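Local coordinates for response regulator protein (Burkholderia pseudomallei, PDB 3RQI) that probably acts as the phosphorylation-switched transcriptional regulator of a two-component system, with a receiver domain joined to a Fis-type DNA-binding domain, at residues Ala80-Thr93 with Ala102-Ile115. Residues are numbered along the deposited sequence; the frame is centred on the assembly and turned at random.
With GOL (glycerol), chain F; SO4 (sulfate ion), chain E; SO4 (sulfate ion), chain D.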
loop_
_atom_site.group_PDB
_atom_site.type_symbol
_atom_site.label_atom_id
_atom_site.label_comp_id
_atom_site.label_asym_id
_atom_site.label_seq_id
_atom_site.Cartn_x
_atom_site.Cartn_y
_atom_site.Cartn_z
ATOM N N ALA A 80 15.840 13.914 5.908
ATOM C CA ALA A 80 14.467 14.335 5.514
ATOM C C ALA A 80 13.398 13.270 5.765
ATOM O O ALA A 80 13.670 12.072 5.628
ATOM C CB ALA A 80 14.457 14.703 4.024
ATOM N N ARG A 81 12.194 13.719 6.154
ATOM C CA ARG A 81 10.987 12.858 6.120
ATOM C C ARG A 81 10.412 12.969 4.721
ATOM O O ARG A 81 10.275 14.056 4.200
ATOM C CB ARG A 81 9.953 13.332 7.148
ATOM C CG ARG A 81 10.438 13.565 8.572
ATOM C CD ARG A 81 10.589 12.343 9.428
ATOM N NE ARG A 81 9.448 11.404 9.399
ATOM C CZ ARG A 81 9.544 10.140 9.795
ATOM N NH1 ARG A 81 10.704 9.660 10.254
ATOM N NH2 ARG A 81 8.495 9.333 9.722
ATOM N N ILE A 82 10.113 11.836 4.087
ATOM C CA ILE A 82 9.717 11.830 2.695
ATOM C C ILE A 82 8.352 11.156 2.572
ATOM O O ILE A 82 8.148 10.024 3.037
ATOM C CB ILE A 82 10.796 11.083 1.834
ATOM C CG1 ILE A 82 12.127 11.888 1.841
ATOM C CG2 ILE A 82 10.291 10.896 0.416
ATOM C CD1 ILE A 82 13.259 11.172 1.124
ATOM N N LEU A 83 7.396 11.850 1.946
ATOM C CA LEU A 83 6.015 11.356 1.845
ATOM C C LEU A 83 5.661 11.293 0.354
ATOM O O LEU A 83 5.804 12.291 -0.378
ATOM C CB LEU A 83 5.068 12.363 2.539
ATOM C CG LEU A 83 3.569 12.201 2.267
ATOM C CD1 LEU A 83 2.997 10.912 2.978
ATOM C CD2 LEU A 83 2.802 13.478 2.717
ATOM N N VAL A 84 5.194 10.148 -0.102
ATOM C CA VAL A 84 4.568 10.068 -1.453
ATOM C C VAL A 84 3.169 10.624 -1.342
ATOM O O VAL A 84 2.390 10.277 -0.422
ATOM C CB VAL A 84 4.499 8.619 -2.016
ATOM C CG1 VAL A 84 3.605 8.564 -3.309
ATOM C CG2 VAL A 84 5.920 8.087 -2.305
ATOM N N LEU A 85 2.855 11.555 -2.229
ATOM C CA LEU A 85 1.512 12.179 -2.218
ATOM C C LEU A 85 0.970 12.085 -3.656
ATOM O O LEU A 85 1.508 12.729 -4.577
ATOM C CB LEU A 85 1.612 13.645 -1.742
ATOM C CG LEU A 85 0.288 14.447 -1.789
ATOM C CD1 LEU A 85 -0.762 13.785 -0.902
ATOM C CD2 LEU A 85 0.556 15.869 -1.339
ATOM N N THR A 86 -0.047 11.228 -3.875
ATOM C CA THR A 86 -0.379 10.812 -5.273
ATOM C C THR A 86 -1.858 10.682 -5.589
ATOM O O THR A 86 -2.637 10.184 -4.767
ATOM C CB THR A 86 0.344 9.483 -5.674
ATOM O OG1 THR A 86 0.031 9.101 -7.004
ATOM C CG2 THR A 86 -0.004 8.355 -4.756
ATOM N N GLY A 87 -2.220 11.115 -6.794
ATOM C CA GLY A 87 -3.573 10.907 -7.334
ATOM C C GLY A 87 -3.720 9.550 -8.026
ATOM O O GLY A 87 -4.790 9.225 -8.559
ATOM N N TYR A 88 -2.641 8.757 -8.002
ATOM C CA TYR A 88 -2.641 7.428 -8.575
ATOM C C TYR A 88 -2.321 6.348 -7.538
ATOM O O TYR A 88 -1.392 5.565 -7.701
ATOM C CB TYR A 88 -1.687 7.379 -9.751
ATOM C CG TYR A 88 -2.101 8.335 -10.838
ATOM C CD1 TYR A 88 -3.173 8.050 -11.695
ATOM C CD2 TYR A 88 -1.459 9.553 -10.968
ATOM C CE1 TYR A 88 -3.553 8.962 -12.687
ATOM C CE2 TYR A 88 -1.826 10.452 -11.934
ATOM C CZ TYR A 88 -2.866 10.167 -12.793
ATOM O OH TYR A 88 -3.192 11.099 -13.764
ATOM N N ALA A 89 -3.077 6.334 -6.445
ATOM C CA ALA A 89 -2.683 5.485 -5.322
ATOM C C ALA A 89 -2.910 4.009 -5.638
ATOM O O ALA A 89 -3.902 3.644 -6.295
ATOM C CB ALA A 89 -3.404 5.891 -4.045
ATOM N N SER A 90 -1.976 3.176 -5.175
ATOM C CA SER A 90 -2.110 1.725 -5.273
ATOM C C SER A 90 -1.267 1.041 -4.220
ATOM O O SER A 90 -0.211 1.566 -3.793
ATOM C CB SER A 90 -1.709 1.221 -6.669
ATOM O OG SER A 90 -0.355 1.537 -7.001
ATOM N N ILE A 91 -1.723 -0.134 -3.799
ATOM C CA ILE A 91 -0.863 -0.930 -2.889
ATOM C C ILE A 91 0.491 -1.205 -3.504
ATOM O O ILE A 91 1.516 -1.097 -2.800
ATOM C CB ILE A 91 -1.592 -2.214 -2.474
ATOM C CG1 ILE A 91 -2.794 -1.776 -1.631
ATOM C CG2 ILE A 91 -0.650 -3.156 -1.739
ATOM C CD1 ILE A 91 -3.709 -2.910 -1.180
ATOM N N ALA A 92 0.540 -1.567 -4.788
ATOM C CA ALA A 92 1.821 -1.914 -5.360
ATOM C C ALA A 92 2.834 -0.766 -5.321
ATOM O O ALA A 92 4.006 -0.983 -4.972
ATOM C CB ALA A 92 1.657 -2.458 -6.807
ATOM N N THR A 93 2.398 0.440 -5.657
ATOM C CA THR A 93 3.356 1.558 -5.592
ATOM C C THR A 93 3.725 1.944 -4.167
ATOM O O THR A 93 4.834 2.423 -3.927
ATOM C CB THR A 93 2.863 2.759 -6.377
ATOM O OG1 THR A 93 1.563 3.125 -5.915
ATOM C CG2 THR A 93 2.822 2.435 -7.832
ATOM N N ALA A 102 10.801 5.762 1.184
ATOM C CA ALA A 102 9.754 6.694 1.621
ATOM C C ALA A 102 9.321 6.379 3.048
ATOM O O ALA A 102 9.168 5.210 3.441
ATOM C CB ALA A 102 8.560 6.675 0.709
ATOM N N ASP A 103 9.074 7.433 3.810
ATOM C CA ASP A 103 8.566 7.263 5.160
ATOM C C ASP A 103 7.053 7.018 5.244
ATOM O O ASP A 103 6.584 6.422 6.207
ATOM C CB ASP A 103 8.959 8.462 6.057
ATOM C CG ASP A 103 10.442 8.634 6.153
ATOM O OD1 ASP A 103 11.092 7.780 6.809
ATOM O OD2 ASP A 103 10.970 9.581 5.553
ATOM N N ASN A 104 6.281 7.508 4.264
ATOM C CA ASN A 104 4.838 7.313 4.298
ATOM C C ASN A 104 4.250 7.574 2.926
ATOM O O ASN A 104 4.973 7.950 1.976
ATOM C CB ASN A 104 4.178 8.236 5.355
ATOM C CG ASN A 104 2.923 7.647 5.942
ATOM O OD1 ASN A 104 2.428 6.585 5.495
ATOM N ND2 ASN A 104 2.378 8.335 6.957
ATOM N N TYR A 105 2.937 7.382 2.805
ATOM C CA TYR A 105 2.319 7.440 1.479
ATOM C C TYR A 105 0.887 7.856 1.707
ATOM O O TYR A 105 0.213 7.307 2.578
ATOM C CB TYR A 105 2.419 6.039 0.856
ATOM C CG TYR A 105 1.858 5.795 -0.555
ATOM C CD1 TYR A 105 2.724 5.435 -1.594
ATOM C CD2 TYR A 105 0.466 5.886 -0.817
ATOM C CE1 TYR A 105 2.245 5.134 -2.873
ATOM C CE2 TYR A 105 -0.031 5.606 -2.086
ATOM C CZ TYR A 105 0.863 5.220 -3.099
ATOM O OH TYR A 105 0.376 4.937 -4.336
ATOM N N LEU A 106 0.442 8.883 0.987
ATOM C CA LEU A 106 -0.945 9.387 1.092
ATOM C C LEU A 106 -1.581 9.594 -0.268
ATOM O O LEU A 106 -0.936 10.065 -1.225
ATOM C CB LEU A 106 -0.958 10.736 1.795
ATOM C CG LEU A 106 -0.957 10.881 3.312
ATOM C CD1 LEU A 106 -1.310 12.370 3.540
ATOM C CD2 LEU A 106 -1.976 9.951 3.960
ATOM N N ALA A 107 -2.850 9.187 -0.366
ATOM C CA ALA A 107 -3.656 9.521 -1.549
ATOM C C ALA A 107 -4.113 10.975 -1.559
ATOM O O ALA A 107 -4.558 11.512 -0.518
ATOM C CB ALA A 107 -4.877 8.593 -1.628
ATOM N N LYS A 108 -3.992 11.622 -2.729
ATOM C CA LYS A 108 -4.720 12.858 -2.994
ATOM C C LYS A 108 -6.239 12.540 -3.110
ATOM O O LYS A 108 -6.622 11.441 -3.559
ATOM C CB LYS A 108 -4.260 13.550 -4.283
ATOM C CG LYS A 108 -2.805 13.991 -4.336
ATOM C CD LYS A 108 -2.505 14.581 -5.711
ATOM C CE LYS A 108 -1.032 15.040 -5.811
ATOM N NZ LYS A 108 -0.725 15.238 -7.251
ATOM N N PRO A 109 -7.088 13.469 -2.683
ATOM C CA PRO A 109 -6.754 14.751 -2.088
ATOM C C PRO A 109 -6.500 14.620 -0.582
ATOM O O PRO A 109 -7.113 13.787 0.108
ATOM C CB PRO A 109 -8.016 15.615 -2.363
ATOM C CG PRO A 109 -9.070 14.691 -2.438
ATOM C CD PRO A 109 -8.543 13.354 -2.915
ATOM N N ALA A 110 -5.560 15.425 -0.111
ATOM C CA ALA A 110 -5.223 15.494 1.309
ATOM C C ALA A 110 -5.097 16.967 1.621
ATOM O O ALA A 110 -4.734 17.746 0.738
ATOM C CB ALA A 110 -3.874 14.774 1.573
ATOM N N ASN A 111 -5.403 17.367 2.851
ATOM C CA ASN A 111 -5.182 18.751 3.249
ATOM C C ASN A 111 -3.834 18.923 3.911
ATOM O O ASN A 111 -3.139 17.944 4.207
ATOM C CB ASN A 111 -6.345 19.311 4.120
ATOM C CG ASN A 111 -6.570 18.528 5.411
ATOM O OD1 ASN A 111 -5.634 18.135 6.108
ATOM N ND2 ASN A 111 -7.836 18.347 5.765
ATOM N N VAL A 112 -3.453 20.173 4.128
ATOM C CA VAL A 112 -2.140 20.483 4.661
ATOM C C VAL A 112 -1.911 19.838 6.044
ATOM O O VAL A 112 -0.835 19.251 6.275
ATOM C CB VAL A 112 -1.868 22.006 4.703
ATOM C CG1 VAL A 112 -0.522 22.278 5.395
ATOM C CG2 VAL A 112 -1.838 22.586 3.268
ATOM N N GLU A 113 -2.896 19.941 6.942
ATOM C CA GLU A 113 -2.818 19.266 8.261
ATOM C C GLU A 113 -2.535 17.762 8.161
ATOM O O GLU A 113 -1.688 17.235 8.896
ATOM C CB GLU A 113 -4.080 19.530 9.118
ATOM N N SER A 114 -3.204 17.075 7.237
ATOM C CA SER A 114 -3.019 15.624 7.121
ATOM C C SER A 114 -1.679 15.261 6.474
ATOM O O SER A 114 -1.080 14.230 6.792
ATOM C CB SER A 114 -4.187 14.970 6.417
ATOM O OG SER A 114 -4.195 15.219 5.049
ATOM N N ILE A 115 -1.217 16.143 5.592
ATOM C CA ILE A 115 0.103 15.965 4.960
ATOM C C ILE A 115 1.165 16.084 6.050
ATOM O O ILE A 115 2.010 15.202 6.171
ATOM C CB ILE A 115 0.332 16.994 3.812
ATOM C CG1 ILE A 115 -0.507 16.582 2.610
ATOM C CG2 ILE A 115 1.844 17.057 3.387
ATOM C CD1 ILE A 115 -0.610 17.652 1.566
HETATM C C1 GOL F . 16.375 7.831 4.427
HETATM O O1 GOL F . 15.563 6.698 4.135
HETATM C C2 GOL F . 15.596 9.059 4.926
HETATM O O2 GOL F . 15.705 10.178 4.045
HETATM C C3 GOL F . 14.150 8.731 5.283
HETATM O O3 GOL F . 13.314 8.967 4.177
HETATM S S SO4 E . -4.995 -1.178 -5.643
HETATM O O1 SO4 E . -4.974 0.309 -5.718
HETATM O O2 SO4 E . -3.711 -1.674 -5.250
HETATM O O3 SO4 E . -5.160 -1.700 -6.998
HETATM O O4 SO4 E . -6.092 -1.507 -4.721
HETATM S S SO4 D . 9.010 5.951 11.304
HETATM O O1 SO4 D . 7.785 6.701 11.192
HETATM O O2 SO4 D . 9.348 5.805 12.727
HETATM O O3 SO4 D . 8.807 4.639 10.677
HETATM O O4 SO4 D . 10.123 6.631 10.624
#
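The hydroxyl of Y105 and that of T93 lie 2.7 Å apart (OH to OG1) in a hydrogen bond that either could donate, and S90 N, at the N-cap of helix 91-100, donates to the same Y105 OH at 3.1 Å. With CG anti to the backbone N (chi1 -179°), the ring lies over the sheet face it shares with V84 and T86, and its hydroxyl meets this helix start. At the other end, I82 N donates to the anti lone pair of D103 OD2 at 2.8 Å, while the carboxylate stacks over one guanidinium face of R81, a long salt bridge of charges alone (NH1 to OD1 3.9 Å); R81 NH1 and NH2 donate at the edge to a sulfate, probably from the crystallisation liquor, and NE to L119 O. Between them, V84 N to N104 O, L106 N to V84 O, T86 N to L106 O and K108 N to T86 O continue the parallel ladder of strands 81-86 and 104-107, which helix 91-100 connects as the last beta-alpha-beta unit of the CheY-like receiver fold. T86 OG1 and K108 NZ both hydrogen-bond to the aspartyl phosphate at position 58, and K108 also bridges to D14. V84 CG1 covers one Y105 face, 4.1 Å from the ring centroid. L85 CD2 packs against I115 CD1 at 3.6 Å.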